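Local coordinates for protein acetyl-CoA acetyltransferase (Mycobacterium smegmatis, PDB 4EGV) that adopts the thiolase fold as a monomer with an additional C-terminal domain, and may act as an acyltransferase, at residues R203-L208 with I313-A318; L215-L220 with D257-L262; P349-C354 with L359-P364. All coordinates share one frame; numbering follows the deposited sequence.

Interaction 1: residues R203-L208 with I313-A318; sequences RARLGL and IGASPA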
loop_
_atom_site.group_PDB
_atom_site.type_symbol
_atom_site.label_atom_id
_atom_site.label_comp_id
_atom_site.label_asym_id
_atom_site.label_seq_id
_atom_site.Cartn_x
_atom_site.Cartn_y
_atom_site.Cartn_z
ATOM N N ARG A 203 -1.671 -19.003 3.386
ATOM C CA ARG A 203 -2.122 -20.261 2.824
ATOM C C ARG A 203 -2.099 -21.395 3.850
ATOM O O ARG A 203 -3.000 -22.237 3.863
ATOM C CB ARG A 203 -1.315 -20.640 1.592
ATOM C CG ARG A 203 -1.865 -21.867 0.921
ATOM C CD ARG A 203 -1.145 -22.282 -0.306
ATOM N NE ARG A 203 0.205 -22.760 -0.038
ATOM C CZ ARG A 203 0.520 -23.983 0.357
ATOM N NH1 ARG A 203 -0.420 -24.858 0.547
ATOM N NH2 ARG A 203 1.777 -24.328 0.553
ATOM N N ALA A 204 -1.063 -21.404 4.691
ATOM C CA ALA A 204 -0.955 -22.319 5.832
ATOM C C ALA A 204 -2.136 -22.211 6.781
ATOM O O ALA A 204 -2.859 -23.172 6.956
ATOM C CB ALA A 204 0.336 -22.079 6.577
ATOM N N ARG A 205 -2.340 -21.031 7.368
ATOM C CA ARG A 205 -3.458 -20.802 8.281
ATOM C C ARG A 205 -4.831 -21.189 7.716
ATOM O O ARG A 205 -5.623 -21.765 8.429
ATOM C CB ARG A 205 -3.478 -19.372 8.823
ATOM C CG ARG A 205 -4.432 -19.218 10.005
ATOM C CD ARG A 205 -4.748 -17.787 10.340
ATOM N NE ARG A 205 -5.540 -17.096 9.320
ATOM C CZ ARG A 205 -5.050 -16.181 8.490
ATOM N NH1 ARG A 205 -3.761 -15.861 8.534
ATOM N NH2 ARG A 205 -5.841 -15.597 7.607
ATOM N N LEU A 206 -5.112 -20.879 6.456
ATOM C CA LEU A 206 -6.383 -21.226 5.850
ATOM C C LEU A 206 -6.491 -22.685 5.455
ATOM O O LEU A 206 -7.564 -23.150 5.078
ATOM C CB LEU A 206 -6.618 -20.389 4.607
ATOM C CG LEU A 206 -6.988 -18.925 4.748
ATOM C CD1 LEU A 206 -7.406 -18.390 3.395
ATOM C CD2 LEU A 206 -8.052 -18.666 5.820
ATOM N N GLY A 207 -5.366 -23.385 5.501
ATOM C CA GLY A 207 -5.263 -24.760 5.005
ATOM C C GLY A 207 -5.686 -25.026 3.559
ATOM O O GLY A 207 -6.177 -26.100 3.252
ATOM N N LEU A 208 -5.512 -24.050 2.676
ATOM C CA LEU A 208 -5.780 -24.251 1.260
ATOM C C LEU A 208 -4.579 -24.968 0.572
ATOM O O LEU A 208 -3.443 -24.866 1.022
ATOM C CB LEU A 208 -6.117 -22.908 0.587
ATOM C CG LEU A 208 -7.482 -22.222 0.802
ATOM C CD1 LEU A 208 -7.450 -20.753 0.363
ATOM C CD2 LEU A 208 -8.672 -22.956 0.114
ATOM N N ILE A 313 2.723 -14.655 10.726
ATOM C CA ILE A 313 3.329 -14.097 9.527
ATOM C C ILE A 313 2.280 -13.907 8.427
ATOM O O ILE A 313 2.377 -12.969 7.638
ATOM C CB ILE A 313 4.552 -14.934 9.043
ATOM C CG1 ILE A 313 5.662 -14.855 10.093
ATOM C CG2 ILE A 313 5.103 -14.407 7.717
ATOM C CD1 ILE A 313 6.865 -15.778 9.884
ATOM N N GLY A 314 1.263 -14.764 8.425
ATOM C CA GLY A 314 0.193 -14.725 7.435
ATOM C C GLY A 314 -0.906 -13.689 7.631
ATOM O O GLY A 314 -1.861 -13.638 6.857
ATOM N N ALA A 315 -0.786 -12.861 8.664
ATOM C CA ALA A 315 -1.757 -11.808 8.927
ATOM C C ALA A 315 -1.073 -10.539 9.373
ATOM O O ALA A 315 0.081 -10.530 9.757
ATOM C CB ALA A 315 -2.808 -12.249 9.958
ATOM N N SER A 316 -1.810 -9.448 9.289
ATOM C CA SER A 316 -1.343 -8.158 9.757
ATOM C C SER A 316 -2.502 -7.495 10.503
ATOM O O SER A 316 -3.323 -6.840 9.894
ATOM C CB SER A 316 -0.838 -7.315 8.575
ATOM O OG SER A 316 -0.405 -6.038 8.996
ATOM N N PRO A 317 -2.579 -7.700 11.825
ATOM C CA PRO A 317 -3.658 -7.134 12.636
ATOM C C PRO A 317 -3.628 -5.610 12.726
ATOM O O PRO A 317 -4.659 -5.016 12.877
ATOM C CB PRO A 317 -3.440 -7.761 14.018
ATOM C CG PRO A 317 -2.538 -8.898 13.791
ATOM C CD PRO A 317 -1.712 -8.595 12.604
ATOM N N ALA A 318 -2.456 -4.997 12.631
ATOM C CA ALA A 318 -2.316 -3.533 12.584
ATOM C C ALA A 318 -3.023 -2.881 11.395
ATOM O O ALA A 318 -3.510 -1.780 11.488
ATOM C CB ALA A 318 -0.855 -3.116 12.632
#
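Arg205, in the last turn of helix 191-206, carries its guanidinium group across to the loop at Gly314 and Ala315, just before helix 317-330. Most of the small buried surface belongs to this one arginine. With chi1 at -167° its chain leaves on the side of the carbonyl carbon, and a bend at chi3 then brings NH1 to the loop. There Arg205 NH1 donates to Gly314 O over 3.4 Å, a weak bond by length though fairly straight, with an N-H...O angle of 161°. The carbonyl oxygen sits at the edge of the guanidinium, near its plane. The methyl of Ala315 adds a van der Waals touch, with Ala315 CB 4.0 Å from Arg205 NH1 and approaching the group obliquely.

Behind Arg205 the helix closes in a Schellman motif: Gly207 takes positive phi, Gly207 N bonds to Ala204 O at 2.9 Å, and Leu208 N reaches Arg203 O in a weak bond of 3.3 Å. Arg203 faces elsewhere: Arg203 NH1 meets Leu208 O at 3.1 Å, in the guanidinium plane, and also forms a salt bridge with Asp500, toward the C-terminal part of the chain. Arg205 has two long, weak ion pairs, NH1 with Asp312 and NH2 with Asp355. Its charge is therefore probably shared among one carbonyl oxygen and two distant carboxylates.

Interaction 2: residues L215-L220 with D257-L262; sequences LAMAEL and DPYPRL
Met217, a selenomethionine on helix 210-230, makes a Met-aromatic contact with Tyr259 on the short strand 259-260. Met217 SE stands 4.9 Å from the centroid of the Tyr259 ring, and its approach is oblique, 64° off the ring normal. The nearest ring atoms include Tyr259 CD1, 3.9 Å from Met217 SE. The two side chains cross at about a right angle.

Apolar contacts come next. Met217 SE comes within 4.2 Å of Pro258 CG, and on the far side of the bend at chi3 (-44°) the terminal methyl turns to the neighbouring prolines, with Met217 CE 4.4 Å from Pro260 CD. Pro258 follows a cis peptide bond, and its CD lies 3.8 Å above the plane of the Tyr259 ring, over its centre.

Polar grip comes from outside the pair of segments: Tyr259 OH is hydrogen-bonded to Glu199 of helix 191-206, which probably holds the far end of the ring. Phe351 of helix 348-357 also touches Met217, so this buried side chain lies between helix 348-357 and the Pro258-Tyr259-Pro260 segment. At its tip, Met217 CE rests 3.5 Å from Pro258 O, a methyl against a carbonyl oxygen.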
loop_
_atom_site.group_PDB
_atom_site.type_symbol
_atom_site.label_atom_id
_atom_site.label_comp_id
_atom_site.label_asym_id
_atom_site.label_seq_id
_atom_site.Cartn_x
_atom_site.Cartn_y
_atom_site.Cartn_z
ATOM N N LEU A 215 -5.937 -20.015 -7.310
ATOM C CA LEU A 215 -7.241 -19.620 -7.854
ATOM C C LEU A 215 -7.818 -18.422 -7.110
ATOM O O LEU A 215 -8.400 -17.515 -7.725
ATOM C CB LEU A 215 -8.221 -20.803 -7.850
ATOM C CG LEU A 215 -9.688 -20.596 -8.248
ATOM C CD1 LEU A 215 -9.866 -20.487 -9.738
ATOM C CD2 LEU A 215 -10.580 -21.689 -7.682
ATOM N N ALA A 216 -7.661 -18.422 -5.789
ATOM C CA ALA A 216 -8.158 -17.333 -4.982
ATOM C C ALA A 216 -7.515 -16.009 -5.396
ATOM O O ALA A 216 -8.212 -15.002 -5.533
ATOM C CB ALA A 216 -7.931 -17.621 -3.498
HETATM N N MSE A 217 -6.189 -16.032 -5.589
HETATM C CA MSE A 217 -5.401 -14.880 -6.039
HETATM C C MSE A 217 -5.805 -14.360 -7.416
HETATM O O MSE A 217 -5.842 -13.158 -7.648
HETATM C CB MSE A 217 -3.931 -15.233 -6.116
HETATM C CG MSE A 217 -3.221 -15.340 -4.827
HETATM SE SE MSE A 217 -1.244 -15.578 -5.043
HETATM C CE MSE A 217 -1.098 -16.889 -6.474
ATOM N N ALA A 218 -6.044 -15.266 -8.348
ATOM C CA ALA A 218 -6.494 -14.878 -9.651
ATOM C C ALA A 218 -7.912 -14.311 -9.605
ATOM O O ALA A 218 -8.210 -13.391 -10.340
ATOM C CB ALA A 218 -6.388 -16.038 -10.589
ATOM N N GLU A 219 -8.761 -14.833 -8.720
ATOM C CA GLU A 219 -10.142 -14.345 -8.574
ATOM C C GLU A 219 -10.276 -13.013 -7.869
ATOM O O GLU A 219 -11.229 -12.271 -8.097
ATOM C CB GLU A 219 -11.048 -15.380 -7.905
ATOM C CG GLU A 219 -11.587 -16.390 -8.906
ATOM C CD GLU A 219 -12.666 -17.306 -8.358
ATOM O OE1 GLU A 219 -12.518 -17.842 -7.231
ATOM O OE2 GLU A 219 -13.653 -17.519 -9.102
ATOM N N LEU A 220 -9.305 -12.733 -7.013
ATOM C CA LEU A 220 -9.148 -11.447 -6.404
ATOM C C LEU A 220 -8.700 -10.400 -7.432
ATOM O O LEU A 220 -9.280 -9.310 -7.496
ATOM C CB LEU A 220 -8.150 -11.550 -5.254
ATOM C CG LEU A 220 -7.879 -10.265 -4.493
ATOM C CD1 LEU A 220 -9.029 -9.920 -3.648
ATOM C CD2 LEU A 220 -6.657 -10.422 -3.701
ATOM N N ASP A 257 7.691 -17.641 -5.702
ATOM C CA ASP A 257 6.570 -18.402 -5.193
ATOM C C ASP A 257 5.780 -17.569 -4.204
ATOM O O ASP A 257 6.332 -17.075 -3.231
ATOM C CB ASP A 257 7.011 -19.711 -4.541
ATOM C CG ASP A 257 5.960 -20.833 -4.693
ATOM O OD1 ASP A 257 5.984 -21.528 -5.738
ATOM O OD2 ASP A 257 5.127 -21.030 -3.775
ATOM N N PRO A 258 4.460 -17.477 -4.397
ATOM C CA PRO A 258 3.614 -18.279 -5.263
ATOM C C PRO A 258 3.122 -17.603 -6.522
ATOM O O PRO A 258 2.164 -18.102 -7.127
ATOM C CB PRO A 258 2.413 -18.568 -4.363
ATOM C CG PRO A 258 2.289 -17.368 -3.536
ATOM C CD PRO A 258 3.647 -16.678 -3.483
ATOM N N TYR A 259 3.757 -16.493 -6.909
ATOM C CA TYR A 259 3.249 -15.631 -7.995
ATOM C C TYR A 259 3.770 -15.897 -9.403
ATOM O O TYR A 259 4.979 -15.952 -9.636
ATOM C CB TYR A 259 3.509 -14.167 -7.728
ATOM C CG TYR A 259 3.255 -13.706 -6.339
ATOM C CD1 TYR A 259 1.946 -13.547 -5.865
ATOM C CD2 TYR A 259 4.330 -13.379 -5.491
ATOM C CE1 TYR A 259 1.702 -13.095 -4.577
ATOM C CE2 TYR A 259 4.105 -12.943 -4.207
ATOM C CZ TYR A 259 2.787 -12.800 -3.757
ATOM O OH TYR A 259 2.576 -12.339 -2.497
ATOM N N PRO A 260 2.831 -16.046 -10.351
ATOM C CA PRO A 260 3.150 -16.025 -11.776
ATOM C C PRO A 260 3.378 -14.610 -12.240
ATOM O O PRO A 260 2.841 -13.683 -11.662
ATOM C CB PRO A 260 1.913 -16.612 -12.442
ATOM C CG PRO A 260 0.904 -16.841 -11.358
ATOM C CD PRO A 260 1.403 -16.327 -10.082
ATOM N N ARG A 261 4.189 -14.461 -13.278
ATOM C CA ARG A 261 4.534 -13.157 -13.829
ATOM C C ARG A 261 3.392 -12.158 -14.026
ATOM O O ARG A 261 3.585 -11.025 -13.718
ATOM C CB ARG A 261 5.290 -13.301 -15.138
ATOM C CG ARG A 261 6.232 -12.160 -15.399
ATOM C CD ARG A 261 6.764 -12.181 -16.821
ATOM N NE ARG A 261 6.405 -10.966 -17.530
ATOM C CZ ARG A 261 5.376 -10.794 -18.366
ATOM N NH1 ARG A 261 4.524 -11.769 -18.670
ATOM N NH2 ARG A 261 5.200 -9.599 -18.913
ATOM N N LEU A 262 2.229 -12.546 -14.558
ATOM C CA LEU A 262 1.183 -11.556 -14.885
ATOM C C LEU A 262 0.563 -10.910 -13.666
ATOM O O LEU A 262 -0.095 -9.888 -13.765
ATOM C CB LEU A 262 0.088 -12.138 -15.767
ATOM C CG LEU A 262 0.497 -12.451 -17.197
ATOM C CD1 LEU A 262 -0.706 -12.893 -17.962
ATOM C CD2 LEU A 262 1.134 -11.247 -17.870
#

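Interaction 3: residues P349-C354 with L359-P364; sequences PVFNIC and LATDDP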
loop_
_atom_site.group_PDB
_atom_site.type_symbol
_atom_site.label_atom_id
_atom_site.label_comp_id
_atom_site.label_asym_id
_atom_site.label_seq_id
_atom_site.Cartn_x
_atom_site.Cartn_y
_atom_site.Cartn_z
ATOM N N PRO A 349 -1.952 -7.938 0.965
ATOM C CA PRO A 349 -2.454 -6.835 1.784
ATOM C C PRO A 349 -3.908 -6.505 1.515
ATOM O O PRO A 349 -4.524 -5.781 2.306
ATOM C CB PRO A 349 -1.536 -5.656 1.408
ATOM C CG PRO A 349 -0.965 -6.011 0.170
ATOM C CD PRO A 349 -0.907 -7.484 0.040
ATOM N N VAL A 350 -4.436 -7.024 0.405
ATOM C CA VAL A 350 -5.850 -6.915 0.091
ATOM C C VAL A 350 -6.599 -7.998 0.809
ATOM O O VAL A 350 -7.506 -7.708 1.551
ATOM C CB VAL A 350 -6.160 -6.977 -1.416
ATOM C CG1 VAL A 350 -7.647 -6.862 -1.638
ATOM C CG2 VAL A 350 -5.450 -5.877 -2.160
ATOM N N PHE A 351 -6.195 -9.242 0.600
ATOM C CA PHE A 351 -6.722 -10.386 1.346
ATOM C C PHE A 351 -6.843 -10.089 2.828
ATOM O O PHE A 351 -7.852 -10.353 3.440
ATOM C CB PHE A 351 -5.804 -11.597 1.187
ATOM C CG PHE A 351 -6.055 -12.397 -0.047
ATOM C CD1 PHE A 351 -7.349 -12.583 -0.529
ATOM C CD2 PHE A 351 -5.005 -13.006 -0.714
ATOM C CE1 PHE A 351 -7.581 -13.335 -1.665
ATOM C CE2 PHE A 351 -5.228 -13.760 -1.836
ATOM C CZ PHE A 351 -6.523 -13.926 -2.309
ATOM N N ASN A 352 -5.780 -9.511 3.372
ATOM C CA ASN A 352 -5.620 -9.318 4.773
ATOM C C ASN A 352 -6.639 -8.385 5.362
ATOM O O ASN A 352 -7.072 -8.596 6.472
ATOM C CB ASN A 352 -4.213 -8.824 5.033
ATOM C CG ASN A 352 -3.988 -8.457 6.479
ATOM O OD1 ASN A 352 -3.958 -9.321 7.375
ATOM N ND2 ASN A 352 -3.830 -7.151 6.721
ATOM N N ILE A 353 -7.018 -7.346 4.626
ATOM C CA ILE A 353 -8.074 -6.447 5.091
ATOM C C ILE A 353 -9.385 -7.209 5.131
ATOM O O ILE A 353 -10.097 -7.199 6.131
ATOM C CB ILE A 353 -8.215 -5.198 4.235
ATOM C CG1 ILE A 353 -7.014 -4.295 4.439
ATOM C CG2 ILE A 353 -9.494 -4.461 4.579
ATOM C CD1 ILE A 353 -6.617 -4.094 5.875
ATOM N N CYS A 354 -9.647 -7.926 4.052
ATOM C CA CYS A 354 -10.796 -8.800 3.926
ATOM C C CYS A 354 -10.980 -9.866 5.024
ATOM O O CYS A 354 -12.088 -10.127 5.458
ATOM C CB CYS A 354 -10.756 -9.440 2.544
ATOM S SG CYS A 354 -10.960 -8.221 1.212
ATOM N N LEU A 359 -15.291 -8.178 5.127
ATOM C CA LEU A 359 -15.489 -7.807 3.718
ATOM C C LEU A 359 -15.188 -8.970 2.786
ATOM O O LEU A 359 -14.109 -9.535 2.841
ATOM C CB LEU A 359 -14.515 -6.693 3.347
ATOM C CG LEU A 359 -14.918 -5.423 2.600
ATOM C CD1 LEU A 359 -13.793 -4.694 1.900
ATOM C CD2 LEU A 359 -16.193 -5.440 1.838
ATOM N N ALA A 360 -16.121 -9.324 1.913
ATOM C CA ALA A 360 -15.841 -10.373 0.935
ATOM C C ALA A 360 -14.907 -9.893 -0.195
ATOM O O ALA A 360 -14.882 -8.715 -0.578
ATOM C CB ALA A 360 -17.112 -10.941 0.377
ATOM N N THR A 361 -14.140 -10.836 -0.723
ATOM C CA THR A 361 -13.201 -10.568 -1.800
ATOM C C THR A 361 -13.929 -10.223 -3.114
ATOM O O THR A 361 -13.374 -9.542 -3.957
ATOM C CB THR A 361 -12.250 -11.763 -2.030
ATOM O OG1 THR A 361 -12.915 -12.737 -2.844
ATOM C CG2 THR A 361 -11.840 -12.408 -0.714
ATOM N N ASP A 362 -15.162 -10.688 -3.274
ATOM C CA ASP A 362 -15.937 -10.444 -4.484
ATOM C C ASP A 362 -17.006 -9.372 -4.311
ATOM O O ASP A 362 -17.882 -9.219 -5.147
ATOM C CB ASP A 362 -16.542 -11.761 -5.026
ATOM C CG ASP A 362 -17.212 -12.650 -3.929
ATOM O OD1 ASP A 362 -17.084 -12.422 -2.692
ATOM O OD2 ASP A 362 -17.875 -13.618 -4.348
ATOM N N ASP A 363 -16.903 -8.624 -3.222
ATOM C CA ASP A 363 -17.841 -7.570 -2.872
ATOM C C ASP A 363 -18.192 -6.673 -4.060
ATOM O O ASP A 363 -17.291 -6.154 -4.707
ATOM C CB ASP A 363 -17.277 -6.727 -1.715
ATOM C CG ASP A 363 -18.326 -5.789 -1.087
ATOM O OD1 ASP A 363 -18.701 -6.002 0.084
ATOM O OD2 ASP A 363 -18.798 -4.850 -1.760
ATOM N N PRO A 364 -19.504 -6.469 -4.329
ATOM C CA PRO A 364 -19.963 -5.765 -5.535
ATOM C C PRO A 364 -19.514 -4.321 -5.608
ATOM O O PRO A 364 -19.429 -3.780 -6.702
ATOM C CB PRO A 364 -21.501 -5.843 -5.449
ATOM C CG PRO A 364 -21.830 -6.337 -4.067
ATOM C CD PRO A 364 -20.623 -7.033 -3.543
#
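This is a local contact, van der Waals packing of helix side chains on the backbone of the loop that follows: helix 348-357 ends, the chain doubles back, and Leu359 to Thr361 run past Cys354 and Phe351. Cys354 lies at the middle of the contact. Its SG is anti to the carbonyl carbon (chi1 -65°), which points the sulfur at the returning loop, where Cys354 SG lies 3.8 Å from Leu359 O. The same Cys354 SG is 4.4 Å from Leu359 CB and about as far from the backbone at Ala360 and Thr361. The Cys354 methylene also touches the loop backbone, Cys354 CB being 3.4 Å from Leu359 O. The two carbonyl oxygens, Cys354 O and Leu359 O, are 3.4 Å apart as well; both are acceptors, so that proximity is no bond.

One turn back, Phe351 starts away from the loop, but its ring swings round until the edge meets a methyl, with Phe351 CE1 4.5 Å from Thr361 CG2. The loop then folds into a type I beta turn from Ala360 to Asp363.

Phe351 also has a cation-pi partner in Arg202 of helix 191-206. Leu220 of helix 210-230 touches both Phe351 and Thr361, while Ile353 packs on helix 317-330. Helix 348-357 thus meets three other helices, and helix 210-230 reaches its return loop as well.

In the fold
Helix 348-357 is what brings the three contacts together. Interaction 3 touches interaction 1 through Asn352 OD1, which lies 2.9 Å from Ser316 N, a probable hydrogen bond that ties the helix to the start of helix 317-330; their centres are about 14 Å apart. It touches interaction 2 through packing, with Leu220 CD1 3.9 Å from Val350 CG1, and centres about 15 Å apart. Interactions 1 and 2 do not touch, their nearest atoms being about 5 Å apart, although the helices carrying their first segments, 191-206 and 210-230, are consecutive. Along the chain, interaction 2 nests inside the loop closed by interaction 1, and interaction 3 follows both.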